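Local coordinates for protein prefoldin beta subunit 1 (Thermococcus sp., PDB 2ZQM) that acts as an ATP-independent molecular chaperone that stabilises a range of proteins and seems to help newly made proteins fold in archaea, at residues P6-M11 with A105-A110; G13-Y18 with E98-L103; Q27-V32 with A88-E93; L34-A39 with E77-L82. All blocks are in the same frame, centred on the assembly; numbering follows the deposited sequence.

Contact 1 (P6-M11 with A105-A110); sequences PQVQAM and AQIQSA
V8 and M11 of the 6-11 helical segment meet Q106, I107 and A110, and the rotations of V8 and M11 help to settle which of their atoms touches which partner. V8 divides its two methyls: CG1, anti to the backbone N (chi1 -179°), stands 4.0 Å from CG2 of I107, while V8 CG2 rests 3.7 Å from CB of A110. I107 turns CG2 to V8 and its CG1-CD1 branch to M11. Its CG1 comes to 3.7 Å from CB of M11, the two side chains sliding past each other in opposite directions, and its CD1 settles against the carbonyl group of M11. M11 bends at chi3 (95°), which carries CE across the side chain of Q106 at about a right angle; CE comes so near to CB and NE2 of Q106 that the exact place of this methyl is doubtful. Further contacts from L12 and L15 to I107, and from V8 to L111, extend the layer along both helices of this antiparallel coiled coil. An alanine in place of I107 would probably leave CB of M11 and CG1 of V8 without the branches they pack on and open a gap between them. The seam is mostly apolar, apart from the Q106 amide, which implies that shape and burial, rather than directional bonds, join the helices near their free ends, the region that in prefoldins meets unfolded proteins.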
loop_
_atom_site.group_PDB
_atom_site.type_symbol
_atom_site.label_atom_id
_atom_site.label_comp_id
_atom_site.label_asym_id
_atom_site.label_seq_id
_atom_site.Cartn_x
_atom_site.Cartn_y
_atom_site.Cartn_z
ATOM N N PRO A 6 -40.880 7.588 10.182
ATOM C CA PRO A 6 -40.077 7.457 8.962
ATOM C C PRO A 6 -39.117 8.647 8.779
ATOM O O PRO A 6 -37.992 8.486 8.321
ATOM C CB PRO A 6 -41.136 7.405 7.855
ATOM C CG PRO A 6 -42.286 6.649 8.528
ATOM C CD PRO A 6 -42.301 7.264 9.943
ATOM N N GLN A 7 -39.556 9.856 9.126
ATOM C CA GLN A 7 -38.671 11.005 8.950
ATOM C C GLN A 7 -37.490 10.962 9.903
ATOM O O GLN A 7 -36.403 11.423 9.571
ATOM C CB GLN A 7 -39.451 12.321 9.109
ATOM C CG GLN A 7 -40.584 12.438 8.090
ATOM C CD GLN A 7 -41.320 13.765 8.168
ATOM O OE1 GLN A 7 -40.777 14.809 7.809
ATOM N NE2 GLN A 7 -42.557 13.729 8.644
ATOM N N VAL A 8 -37.689 10.393 11.085
ATOM C CA VAL A 8 -36.591 10.304 12.038
ATOM C C VAL A 8 -35.652 9.165 11.611
ATOM O O VAL A 8 -34.451 9.238 11.824
ATOM C CB VAL A 8 -37.106 10.071 13.478
ATOM C CG1 VAL A 8 -35.940 10.004 14.433
ATOM C CG2 VAL A 8 -38.031 11.224 13.896
ATOM N N GLN A 9 -36.209 8.116 11.014
ATOM C CA GLN A 9 -35.385 7.010 10.530
ATOM C C GLN A 9 -34.480 7.545 9.425
ATOM O O GLN A 9 -33.352 7.089 9.252
ATOM C CB GLN A 9 -36.270 5.894 9.981
ATOM C CG GLN A 9 -37.033 5.174 11.055
ATOM C CD GLN A 9 -36.253 4.023 11.636
ATOM O OE1 GLN A 9 -35.045 4.127 11.869
ATOM N NE2 GLN A 9 -36.942 2.912 11.883
ATOM N N ALA A 10 -34.994 8.522 8.683
ATOM C CA ALA A 10 -34.246 9.149 7.601
ATOM C C ALA A 10 -33.118 9.989 8.205
ATOM O O ALA A 10 -32.000 10.017 7.695
ATOM C CB ALA A 10 -35.171 10.031 6.781
ATOM N N MET A 11 -33.422 10.694 9.289
ATOM C CA MET A 11 -32.416 11.500 9.952
ATOM C C MET A 11 -31.323 10.582 10.495
ATOM O O MET A 11 -30.137 10.898 10.426
ATOM C CB MET A 11 -33.049 12.271 11.109
ATOM C CG MET A 11 -34.239 13.133 10.720
ATOM S SD MET A 11 -34.934 13.934 12.202
ATOM C CE MET A 11 -34.089 15.461 12.111
ATOM N N ALA A 105 -29.351 16.635 17.725
ATOM C CA ALA A 105 -30.295 17.358 18.569
ATOM C C ALA A 105 -31.714 17.231 18.030
ATOM O O ALA A 105 -32.667 17.089 18.801
ATOM C CB ALA A 105 -29.897 18.814 18.659
ATOM N N GLN A 106 -31.863 17.267 16.708
ATOM C CA GLN A 106 -33.188 17.152 16.107
ATOM C C GLN A 106 -33.771 15.766 16.348
ATOM O O GLN A 106 -34.959 15.624 16.632
ATOM C CB GLN A 106 -33.131 17.425 14.607
ATOM C CG GLN A 106 -32.536 18.766 14.256
ATOM C CD GLN A 106 -32.388 18.956 12.762
ATOM O OE1 GLN A 106 -31.495 19.668 12.306
ATOM N NE2 GLN A 106 -33.270 18.328 11.989
ATOM N N ILE A 107 -32.939 14.740 16.224
ATOM C CA ILE A 107 -33.405 13.377 16.458
ATOM C C ILE A 107 -33.858 13.219 17.917
ATOM O O ILE A 107 -34.916 12.654 18.190
ATOM C CB ILE A 107 -32.289 12.340 16.172
ATOM C CG1 ILE A 107 -31.990 12.294 14.669
ATOM C CG2 ILE A 107 -32.719 10.953 16.677
ATOM C CD1 ILE A 107 -30.622 11.669 14.329
ATOM N N GLN A 108 -33.057 13.724 18.852
ATOM C CA GLN A 108 -33.392 13.607 20.271
ATOM C C GLN A 108 -34.666 14.366 20.610
ATOM O O GLN A 108 -35.456 13.919 21.435
ATOM C CB GLN A 108 -32.229 14.104 21.136
ATOM C CG GLN A 108 -31.018 13.172 21.071
ATOM C CD GLN A 108 -29.808 13.710 21.811
ATOM O OE1 GLN A 108 -28.817 12.999 22.001
ATOM N NE2 GLN A 108 -29.877 14.971 22.228
ATOM N N SER A 109 -34.861 15.510 19.965
ATOM C CA SER A 109 -36.059 16.299 20.195
ATOM C C SER A 109 -37.272 15.572 19.628
ATOM O O SER A 109 -38.332 15.542 20.252
ATOM C CB SER A 109 -35.925 17.671 19.538
ATOM O OG SER A 109 -37.107 18.424 19.717
ATOM N N ALA A 110 -37.122 14.973 18.448
ATOM C CA ALA A 110 -38.241 14.265 17.837
ATOM C C ALA A 110 -38.666 13.028 18.628
ATOM O O ALA A 110 -39.850 12.731 18.727
ATOM C CB ALA A 110 -37.904 13.880 16.404
#

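Contact 2 (G13-Y18 with E98-L103); sequences GQLESY and EKLKEL
Y18 lays its ring across the side chain of K99 at about a right angle, and the other contacts are arranged around that ring. CB of K99 sits over one face, 4.3 Å from the ring centroid and 21° off the normal, a CH-pi contact displaced toward the rim. From there the lysine runs on extended, with its CD 3.8 Å from OH of Y18, and its NZ ends in a weak hydrogen bond to a glycerol molecule that probably came from the crystallisation liquor. The opposite face belongs to Q14 of the same helix, whose chi2 (59°) bends CD back from an extended course; its NE2 lies 3.3 Å above the plane of the Y18 ring, again toward the rim. CD2 of L103 approaches at the ring edge, 3.9 Å from CD2 of Y18. Here, within this antiparallel coiled coil, leucines and a tyrosine from helices 6-47 and 68-111 interleave, and Y18 and L103 also reach L96 and M11, respectively, in the neighbouring layers. The same CD2 methyl of L103 presses on the backbone of the facing helix, 3.6 Å from N of L15, close to CB of that leucine. L100 enters from another direction: its CD2 lies against CB of Y18 at 3.4 Å, oblique to the ring. The side chains of L15 and L100 cross obliquely, CD1 of L15 meeting CD2 of L100 at 3.7 Å, and L15 also touches T104.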
loop_
_atom_site.group_PDB
_atom_site.type_symbol
_atom_site.label_atom_id
_atom_site.label_comp_id
_atom_site.label_asym_id
_atom_site.label_seq_id
_atom_site.Cartn_x
_atom_site.Cartn_y
_atom_site.Cartn_z
ATOM N N GLY A 13 -30.377 7.798 9.295
ATOM C CA GLY A 13 -29.590 7.334 8.165
ATOM C C GLY A 13 -28.632 8.422 7.723
ATOM O O GLY A 13 -27.467 8.149 7.449
ATOM N N GLN A 14 -29.109 9.662 7.668
ATOM C CA GLN A 14 -28.248 10.763 7.245
ATOM C C GLN A 14 -27.156 10.987 8.283
ATOM O O GLN A 14 -26.031 11.330 7.930
ATOM C CB GLN A 14 -29.075 12.041 7.032
ATOM C CG GLN A 14 -28.269 13.258 6.513
ATOM C CD GLN A 14 -27.576 13.004 5.168
ATOM O OE1 GLN A 14 -28.151 12.391 4.269
ATOM N NE2 GLN A 14 -26.342 13.493 5.026
ATOM N N LEU A 15 -27.475 10.772 9.560
ATOM C CA LEU A 15 -26.490 10.960 10.622
ATOM C C LEU A 15 -25.330 9.995 10.364
ATOM O O LEU A 15 -24.163 10.368 10.454
ATOM C CB LEU A 15 -27.120 10.700 11.994
ATOM C CG LEU A 15 -26.241 10.940 13.228
ATOM C CD1 LEU A 15 -26.146 12.424 13.524
ATOM C CD2 LEU A 15 -26.853 10.227 14.422
ATOM N N GLU A 16 -25.655 8.754 10.018
ATOM C CA GLU A 16 -24.621 7.770 9.721
ATOM C C GLU A 16 -23.833 8.159 8.459
ATOM O O GLU A 16 -22.632 7.917 8.380
ATOM C CB GLU A 16 -25.252 6.387 9.533
ATOM C CG GLU A 16 -24.265 5.319 9.089
ATOM C CD GLU A 16 -24.890 3.936 9.047
ATOM O OE1 GLU A 16 -25.127 3.360 10.128
ATOM O OE2 GLU A 16 -25.151 3.432 7.934
ATOM N N SER A 17 -24.506 8.746 7.466
ATOM C CA SER A 17 -23.811 9.168 6.248
ATOM C C SER A 17 -22.810 10.271 6.592
ATOM O O SER A 17 -21.685 10.281 6.086
ATOM C CB SER A 17 -24.814 9.673 5.203
ATOM O OG SER A 17 -25.684 8.620 4.790
ATOM N N TYR A 18 -23.222 11.207 7.441
ATOM C CA TYR A 18 -22.331 12.286 7.859
ATOM C C TYR A 18 -21.143 11.725 8.637
ATOM O O TYR A 18 -20.020 12.211 8.513
ATOM C CB TYR A 18 -23.060 13.278 8.768
ATOM C CG TYR A 18 -23.973 14.269 8.062
ATOM C CD1 TYR A 18 -23.613 14.843 6.833
ATOM C CD2 TYR A 18 -25.140 14.720 8.683
ATOM C CE1 TYR A 18 -24.396 15.851 6.250
ATOM C CE2 TYR A 18 -25.922 15.725 8.114
ATOM C CZ TYR A 18 -25.549 16.287 6.905
ATOM O OH TYR A 18 -26.327 17.296 6.376
ATOM N N GLU A 98 -20.645 20.314 13.160
ATOM C CA GLU A 98 -21.814 21.124 13.468
ATOM C C GLU A 98 -23.076 20.478 12.913
ATOM O O GLU A 98 -24.127 20.511 13.552
ATOM C CB GLU A 98 -21.655 22.537 12.907
ATOM C CG GLU A 98 -22.824 23.483 13.213
ATOM C CD GLU A 98 -23.136 23.600 14.709
ATOM O OE1 GLU A 98 -22.188 23.685 15.520
ATOM O OE2 GLU A 98 -24.333 23.619 15.072
ATOM N N LYS A 99 -22.995 19.901 11.722
ATOM C CA LYS A 99 -24.178 19.246 11.165
ATOM C C LYS A 99 -24.551 18.037 12.012
ATOM O O LYS A 99 -25.736 17.775 12.242
ATOM C CB LYS A 99 -23.933 18.802 9.728
ATOM C CG LYS A 99 -23.740 19.951 8.754
ATOM C CD LYS A 99 -23.344 19.413 7.398
ATOM C CE LYS A 99 -23.304 20.499 6.355
ATOM N NZ LYS A 99 -22.963 19.896 5.039
ATOM N N LEU A 100 -23.539 17.300 12.475
ATOM C CA LEU A 100 -23.769 16.126 13.316
ATOM C C LEU A 100 -24.396 16.546 14.642
ATOM O O LEU A 100 -25.277 15.863 15.169
ATOM C CB LEU A 100 -22.454 15.377 13.564
ATOM C CG LEU A 100 -21.936 14.564 12.365
ATOM C CD1 LEU A 100 -20.480 14.145 12.592
ATOM C CD2 LEU A 100 -22.830 13.354 12.162
ATOM N N LYS A 101 -23.943 17.677 15.175
ATOM C CA LYS A 101 -24.471 18.203 16.436
ATOM C C LYS A 101 -25.940 18.588 16.263
ATOM O O LYS A 101 -26.806 18.198 17.049
ATOM C CB LYS A 101 -23.663 19.436 16.859
ATOM C CG LYS A 101 -24.214 20.177 18.073
ATOM C CD LYS A 101 -23.330 21.378 18.427
ATOM C CE LYS A 101 -23.905 22.184 19.591
ATOM N NZ LYS A 101 -23.065 23.366 19.966
ATOM N N GLU A 102 -26.217 19.363 15.225
ATOM C CA GLU A 102 -27.573 19.800 14.964
ATOM C C GLU A 102 -28.524 18.656 14.619
ATOM O O GLU A 102 -29.667 18.638 15.071
ATOM C CB GLU A 102 -27.568 20.843 13.854
ATOM C CG GLU A 102 -26.957 22.169 14.293
ATOM C CD GLU A 102 -26.884 23.175 13.166
ATOM O OE1 GLU A 102 -27.652 23.026 12.189
ATOM O OE2 GLU A 102 -26.068 24.121 13.262
ATOM N N LEU A 103 -28.068 17.691 13.832
ATOM C CA LEU A 103 -28.951 16.588 13.477
ATOM C C LEU A 103 -29.190 15.676 14.685
ATOM O O LEU A 103 -30.282 15.135 14.861
ATOM C CB LEU A 103 -28.371 15.787 12.301
ATOM C CG LEU A 103 -29.241 14.656 11.739
ATOM C CD1 LEU A 103 -30.630 15.163 11.360
ATOM C CD2 LEU A 103 -28.537 14.060 10.518
#

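Contact 3 (Q27-V32 with A88-E93); sequences QQKQKV and ALERQE
L89 and K29 face each other across the middle of the antiparallel coiled coil made by helices 6-47 and 68-111, and they mark its two unlike sides. The tight side centres on the methyls of L89. L89 and V32 reach toward each other tip to tip, CD1 of L89 standing 3.7 Å from CG2 of V32, and the same CD1 is equally near O of Q28. The side chains of L89 and Q28 cross at about a right angle, CD2 of L89 3.7 Å from OE1 of Q28. V32 is buried, and L82, R85 and L86 also touch it. On the looser, polar side, K29 bends at chi3 (66°), which turns CE toward E93 while CD passes 3.8 Å from CG of E90. A water bridges NZ of K29 and OE2 of E90, but both of its bonds are long and weak. L22, V25 and V26 of the first helix also touch E93 and probably help to hold it in place. Its carboxylate grips the ammonium unequally: OE2 of E93 receives a weak bond from NZ of K29 at 3.2 Å, whereas OE1 of E93 forms the closer salt bridge to that NZ at 2.8 Å. An alanine in place of K29 would probably leave the E93 carboxylate without its charged mate. In the salt bridge, NZ meets OE1 on the syn side, 19° out of the carboxylate plane.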
loop_
_atom_site.group_PDB
_atom_site.type_symbol
_atom_site.label_atom_id
_atom_site.label_comp_id
_atom_site.label_asym_id
_atom_site.label_seq_id
_atom_site.Cartn_x
_atom_site.Cartn_y
_atom_site.Cartn_z
ATOM N N GLN A 27 -9.484 11.454 7.884
ATOM C CA GLN A 27 -8.369 10.696 7.330
ATOM C C GLN A 27 -7.605 11.589 6.342
ATOM O O GLN A 27 -6.379 11.521 6.257
ATOM C CB GLN A 27 -8.866 9.441 6.610
ATOM C CG GLN A 27 -9.669 8.497 7.494
ATOM C CD GLN A 27 -10.214 7.292 6.739
ATOM O OE1 GLN A 27 -10.620 7.399 5.580
ATOM N NE2 GLN A 27 -10.245 6.142 7.404
ATOM N N GLN A 28 -8.318 12.421 5.584
ATOM C CA GLN A 28 -7.637 13.296 4.633
ATOM C C GLN A 28 -6.825 14.321 5.392
ATOM O O GLN A 28 -5.693 14.639 5.015
ATOM C CB GLN A 28 -8.635 14.023 3.710
ATOM C CG GLN A 28 -9.429 13.100 2.802
ATOM C CD GLN A 28 -10.511 13.821 2.011
ATOM O OE1 GLN A 28 -11.200 14.695 2.530
ATOM N NE2 GLN A 28 -10.677 13.434 0.758
ATOM N N LYS A 29 -7.407 14.845 6.468
ATOM C CA LYS A 29 -6.729 15.839 7.281
ATOM C C LYS A 29 -5.450 15.258 7.899
ATOM O O LYS A 29 -4.390 15.900 7.903
ATOM C CB LYS A 29 -7.658 16.335 8.394
ATOM C CG LYS A 29 -7.063 17.482 9.212
ATOM C CD LYS A 29 -7.900 17.840 10.431
ATOM C CE LYS A 29 -7.914 16.717 11.451
ATOM N NZ LYS A 29 -8.623 17.143 12.685
ATOM N N GLN A 30 -5.549 14.039 8.418
ATOM C CA GLN A 30 -4.402 13.395 9.042
ATOM C C GLN A 30 -3.283 13.079 8.050
ATOM O O GLN A 30 -2.108 13.118 8.405
ATOM C CB GLN A 30 -4.853 12.132 9.771
ATOM C CG GLN A 30 -5.837 12.429 10.878
ATOM C CD GLN A 30 -6.327 11.186 11.593
ATOM O OE1 GLN A 30 -6.374 10.095 11.020
ATOM N NE2 GLN A 30 -6.716 11.352 12.850
ATOM N N LYS A 31 -3.630 12.757 6.814
ATOM C CA LYS A 31 -2.587 12.507 5.842
ATOM C C LYS A 31 -1.851 13.836 5.604
ATOM O O LYS A 31 -0.622 13.892 5.592
ATOM C CB LYS A 31 -3.169 11.979 4.532
ATOM C CG LYS A 31 -2.100 11.666 3.493
ATOM C CD LYS A 31 -2.674 11.024 2.238
ATOM C CE LYS A 31 -1.570 10.726 1.221
ATOM N NZ LYS A 31 -2.075 10.020 0.010
ATOM N N VAL A 32 -2.607 14.912 5.416
ATOM C CA VAL A 32 -1.993 16.225 5.210
ATOM C C VAL A 32 -1.126 16.626 6.418
ATOM O O VAL A 32 -0.026 17.152 6.253
ATOM C CB VAL A 32 -3.073 17.318 4.956
ATOM C CG1 VAL A 32 -2.450 18.700 5.038
ATOM C CG2 VAL A 32 -3.692 17.132 3.566
ATOM N N ALA A 88 -8.302 24.195 4.947
ATOM C CA ALA A 88 -9.535 23.925 4.214
ATOM C C ALA A 88 -10.209 22.665 4.756
ATOM O O ALA A 88 -11.434 22.641 4.960
ATOM C CB ALA A 88 -9.242 23.775 2.735
ATOM N N LEU A 89 -9.417 21.620 4.999
ATOM C CA LEU A 89 -9.961 20.368 5.530
ATOM C C LEU A 89 -10.519 20.557 6.942
ATOM O O LEU A 89 -11.529 19.950 7.299
ATOM C CB LEU A 89 -8.880 19.267 5.527
ATOM C CG LEU A 89 -8.555 18.718 4.133
ATOM C CD1 LEU A 89 -7.282 17.859 4.164
ATOM C CD2 LEU A 89 -9.740 17.896 3.636
ATOM N N GLU A 90 -9.851 21.378 7.752
ATOM C CA GLU A 90 -10.324 21.645 9.107
ATOM C C GLU A 90 -11.635 22.420 9.035
ATOM O O GLU A 90 -12.492 22.258 9.899
ATOM C CB GLU A 90 -9.282 22.434 9.913
ATOM C CG GLU A 90 -8.062 21.599 10.291
ATOM C CD GLU A 90 -6.981 22.389 11.017
ATOM O OE1 GLU A 90 -6.907 23.626 10.836
ATOM O OE2 GLU A 90 -6.184 21.762 11.749
ATOM N N ARG A 91 -11.799 23.262 8.014
ATOM C CA ARG A 91 -13.059 23.990 7.870
ATOM C C ARG A 91 -14.162 23.003 7.503
ATOM O O ARG A 91 -15.276 23.108 8.007
ATOM C CB ARG A 91 -12.960 25.097 6.816
ATOM C CG ARG A 91 -12.216 26.333 7.326
ATOM C CD ARG A 91 -12.392 27.527 6.402
ATOM N NE ARG A 91 -11.673 27.361 5.146
ATOM C CZ ARG A 91 -10.397 27.674 4.959
ATOM N NH1 ARG A 91 -9.679 28.190 5.948
ATOM N NH2 ARG A 91 -9.835 27.451 3.781
ATOM N N GLN A 92 -13.857 22.037 6.635
ATOM C CA GLN A 92 -14.851 21.024 6.263
ATOM C C GLN A 92 -15.207 20.186 7.498
ATOM O O GLN A 92 -16.377 19.872 7.732
ATOM C CB GLN A 92 -14.305 20.094 5.187
ATOM C CG GLN A 92 -14.132 20.745 3.824
ATOM C CD GLN A 92 -14.003 19.716 2.725
ATOM O OE1 GLN A 92 -12.907 19.261 2.414
ATOM N NE2 GLN A 92 -15.135 19.328 2.143
ATOM N N GLU A 93 -14.192 19.811 8.275
ATOM C CA GLU A 93 -14.401 19.022 9.488
ATOM C C GLU A 93 -15.319 19.738 10.480
ATOM O O GLU A 93 -16.254 19.140 11.022
ATOM C CB GLU A 93 -13.059 18.711 10.160
ATOM C CG GLU A 93 -13.199 18.083 11.546
ATOM C CD GLU A 93 -11.859 17.775 12.203
ATOM O OE1 GLU A 93 -10.912 18.571 12.047
ATOM O OE2 GLU A 93 -11.758 16.743 12.893
HETATM O O HOH W 1 -6.791 19.574 14.221
#

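Contact 4 (L34-A39 with E77-L82); sequences LELTEA and EKIETL
The carboxylate of E35 is the flat group that touches the facing helix here: its OE1 lies 3.8 Å from CD2 of L82, and the two side chains cross at about a right angle. No aromatic ring takes part, so the rest is a matter of branched chains. CD1 of L82 rests on the backbone of the facing helix, 3.8 Å from CA of L36 and as near to O of E35. L36 and L82 slide past each other in opposite directions, while L36 meets I79 at about a right angle, its CD1 3.8 Å from CG2 of I79. L36 also reaches E83 and L86. This is another layer of the antiparallel coiled coil; the axes of the short segments approach to 9.5 Å, and the small A39 faces the other helix. CB of A39 packs on CG1 of I79 at 3.8 Å, and I79 continues onto K40 and L43. At the flank, the extended chain of K78 passes CB of A39, and a water links NZ of K78, at 2.7 Å, to the backbone O of E35; the latter bond is unusually short, which makes its exact geometry doubtful. NZ of K78 stays 5.3 Å from OE1 of E35, where the opposite charges may attract weakly.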
loop_
_atom_site.group_PDB
_atom_site.type_symbol
_atom_site.label_atom_id
_atom_site.label_comp_id
_atom_site.label_asym_id
_atom_site.label_seq_id
_atom_site.Cartn_x
_atom_site.Cartn_y
_atom_site.Cartn_z
ATOM N N LEU A 34 0.422 14.693 8.534
ATOM C CA LEU A 34 1.634 13.883 8.604
ATOM C C LEU A 34 2.687 14.446 7.647
ATOM O O LEU A 34 3.855 14.599 8.008
ATOM C CB LEU A 34 1.318 12.436 8.249
ATOM C CG LEU A 34 2.525 11.508 8.125
ATOM C CD1 LEU A 34 3.413 11.618 9.373
ATOM C CD2 LEU A 34 2.033 10.083 7.927
ATOM N N GLU A 35 2.262 14.747 6.425
ATOM C CA GLU A 35 3.151 15.312 5.433
ATOM C C GLU A 35 3.683 16.653 5.909
ATOM O O GLU A 35 4.852 16.985 5.685
ATOM C CB GLU A 35 2.411 15.527 4.116
ATOM C CG GLU A 35 2.151 14.274 3.323
ATOM C CD GLU A 35 1.328 14.557 2.076
ATOM O OE1 GLU A 35 1.733 15.440 1.283
ATOM O OE2 GLU A 35 0.282 13.901 1.895
ATOM N N LEU A 36 2.825 17.424 6.565
ATOM C CA LEU A 36 3.234 18.740 7.047
ATOM C C LEU A 36 4.286 18.593 8.150
ATOM O O LEU A 36 5.259 19.344 8.207
ATOM C CB LEU A 36 2.023 19.509 7.566
ATOM C CG LEU A 36 2.287 20.882 8.180
ATOM C CD1 LEU A 36 2.959 21.783 7.145
ATOM C CD2 LEU A 36 0.966 21.480 8.661
ATOM N N THR A 37 4.093 17.608 9.018
ATOM C CA THR A 37 5.038 17.385 10.106
ATOM C C THR A 37 6.386 16.969 9.541
ATOM O O THR A 37 7.425 17.449 9.988
ATOM C CB THR A 37 4.519 16.302 11.068
ATOM O OG1 THR A 37 3.296 16.755 11.662
ATOM C CG2 THR A 37 5.542 16.029 12.171
ATOM N N GLU A 38 6.374 16.079 8.558
ATOM C CA GLU A 38 7.612 15.631 7.945
ATOM C C GLU A 38 8.327 16.791 7.250
ATOM O O GLU A 38 9.552 16.940 7.363
ATOM C CB GLU A 38 7.321 14.522 6.938
ATOM C CG GLU A 38 6.544 13.348 7.529
ATOM C CD GLU A 38 6.069 12.355 6.472
ATOM O OE1 GLU A 38 5.700 12.791 5.353
ATOM O OE2 GLU A 38 6.044 11.138 6.768
ATOM N N ALA A 39 7.574 17.622 6.537
ATOM C CA ALA A 39 8.184 18.757 5.840
ATOM C C ALA A 39 8.810 19.748 6.821
ATOM O O ALA A 39 9.897 20.281 6.571
ATOM C CB ALA A 39 7.148 19.463 4.968
ATOM N N GLU A 77 7.795 26.529 0.702
ATOM C CA GLU A 77 6.645 26.522 -0.188
ATOM C C GLU A 77 5.781 25.282 0.029
ATOM O O GLU A 77 4.553 25.357 0.023
ATOM C CB GLU A 77 7.110 26.609 -1.648
ATOM C CG GLU A 77 7.620 28.000 -1.995
ATOM C CD GLU A 77 8.254 28.053 -3.354
ATOM O OE1 GLU A 77 7.844 27.253 -4.211
ATOM O OE2 GLU A 77 9.148 28.899 -3.568
ATOM N N LYS A 78 6.422 24.137 0.221
ATOM C CA LYS A 78 5.683 22.908 0.455
ATOM C C LYS A 78 4.858 23.042 1.728
ATOM O O LYS A 78 3.693 22.633 1.785
ATOM C CB LYS A 78 6.642 21.715 0.598
ATOM C CG LYS A 78 5.896 20.407 0.840
ATOM C CD LYS A 78 6.816 19.190 0.841
ATOM C CE LYS A 78 6.003 17.906 1.003
ATOM N NZ LYS A 78 6.856 16.682 1.131
ATOM N N ILE A 79 5.476 23.595 2.762
ATOM C CA ILE A 79 4.793 23.785 4.034
ATOM C C ILE A 79 3.639 24.778 3.877
ATOM O O ILE A 79 2.550 24.578 4.418
ATOM C CB ILE A 79 5.783 24.306 5.092
ATOM C CG1 ILE A 79 6.744 23.175 5.472
ATOM C CG2 ILE A 79 5.034 24.846 6.301
ATOM C CD1 ILE A 79 8.047 23.670 6.088
ATOM N N GLU A 80 3.890 25.857 3.146
ATOM C CA GLU A 80 2.858 26.866 2.912
ATOM C C GLU A 80 1.656 26.172 2.290
ATOM O O GLU A 80 0.524 26.320 2.755
ATOM C CB GLU A 80 3.399 27.951 1.970
ATOM C CG GLU A 80 2.305 28.834 1.331
ATOM C CD GLU A 80 2.824 29.686 0.192
ATOM O OE1 GLU A 80 4.054 29.679 -0.054
ATOM O OE2 GLU A 80 1.997 30.373 -0.457
ATOM N N THR A 81 1.914 25.387 1.246
ATOM C CA THR A 81 0.866 24.661 0.538
ATOM C C THR A 81 0.072 23.711 1.425
ATOM O O THR A 81 -1.161 23.702 1.391
ATOM C CB THR A 81 1.452 23.851 -0.639
ATOM O OG1 THR A 81 1.948 24.759 -1.631
ATOM C CG2 THR A 81 0.386 22.950 -1.269
ATOM N N LEU A 82 0.780 22.901 2.203
ATOM C CA LEU A 82 0.135 21.949 3.091
ATOM C C LEU A 82 -0.707 22.638 4.158
ATOM O O LEU A 82 -1.761 22.131 4.546
ATOM C CB LEU A 82 1.200 21.055 3.737
ATOM C CG LEU A 82 1.820 20.041 2.769
ATOM C CD1 LEU A 82 3.105 19.445 3.355
ATOM C CD2 LEU A 82 0.805 18.956 2.478
HETATM O O HOH W 2 6.205 16.084 3.724
#

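In the fold
All four contacts join helix 6-47 to helix 68-111 and nest one within another along the chain: contact 4 lies inside contact 3, contact 3 inside contact 2, and contact 2 inside contact 1. Contacts 1 and 2 touch, their centres 10 Å apart, and so do contacts 3 and 4, at 13 Å. Contacts 2 and 3 are 18 Å apart between centres, and contacts 1 and 4 about 41 Å. Together they trace one long antiparallel coiled coil, from the chain ends toward the connection that holds the hairpin of strands 55-59 and 62-66. This is the prefoldin subunit architecture, in which such hairpins typically build the assembly's body and the coiled coils project as tentacles.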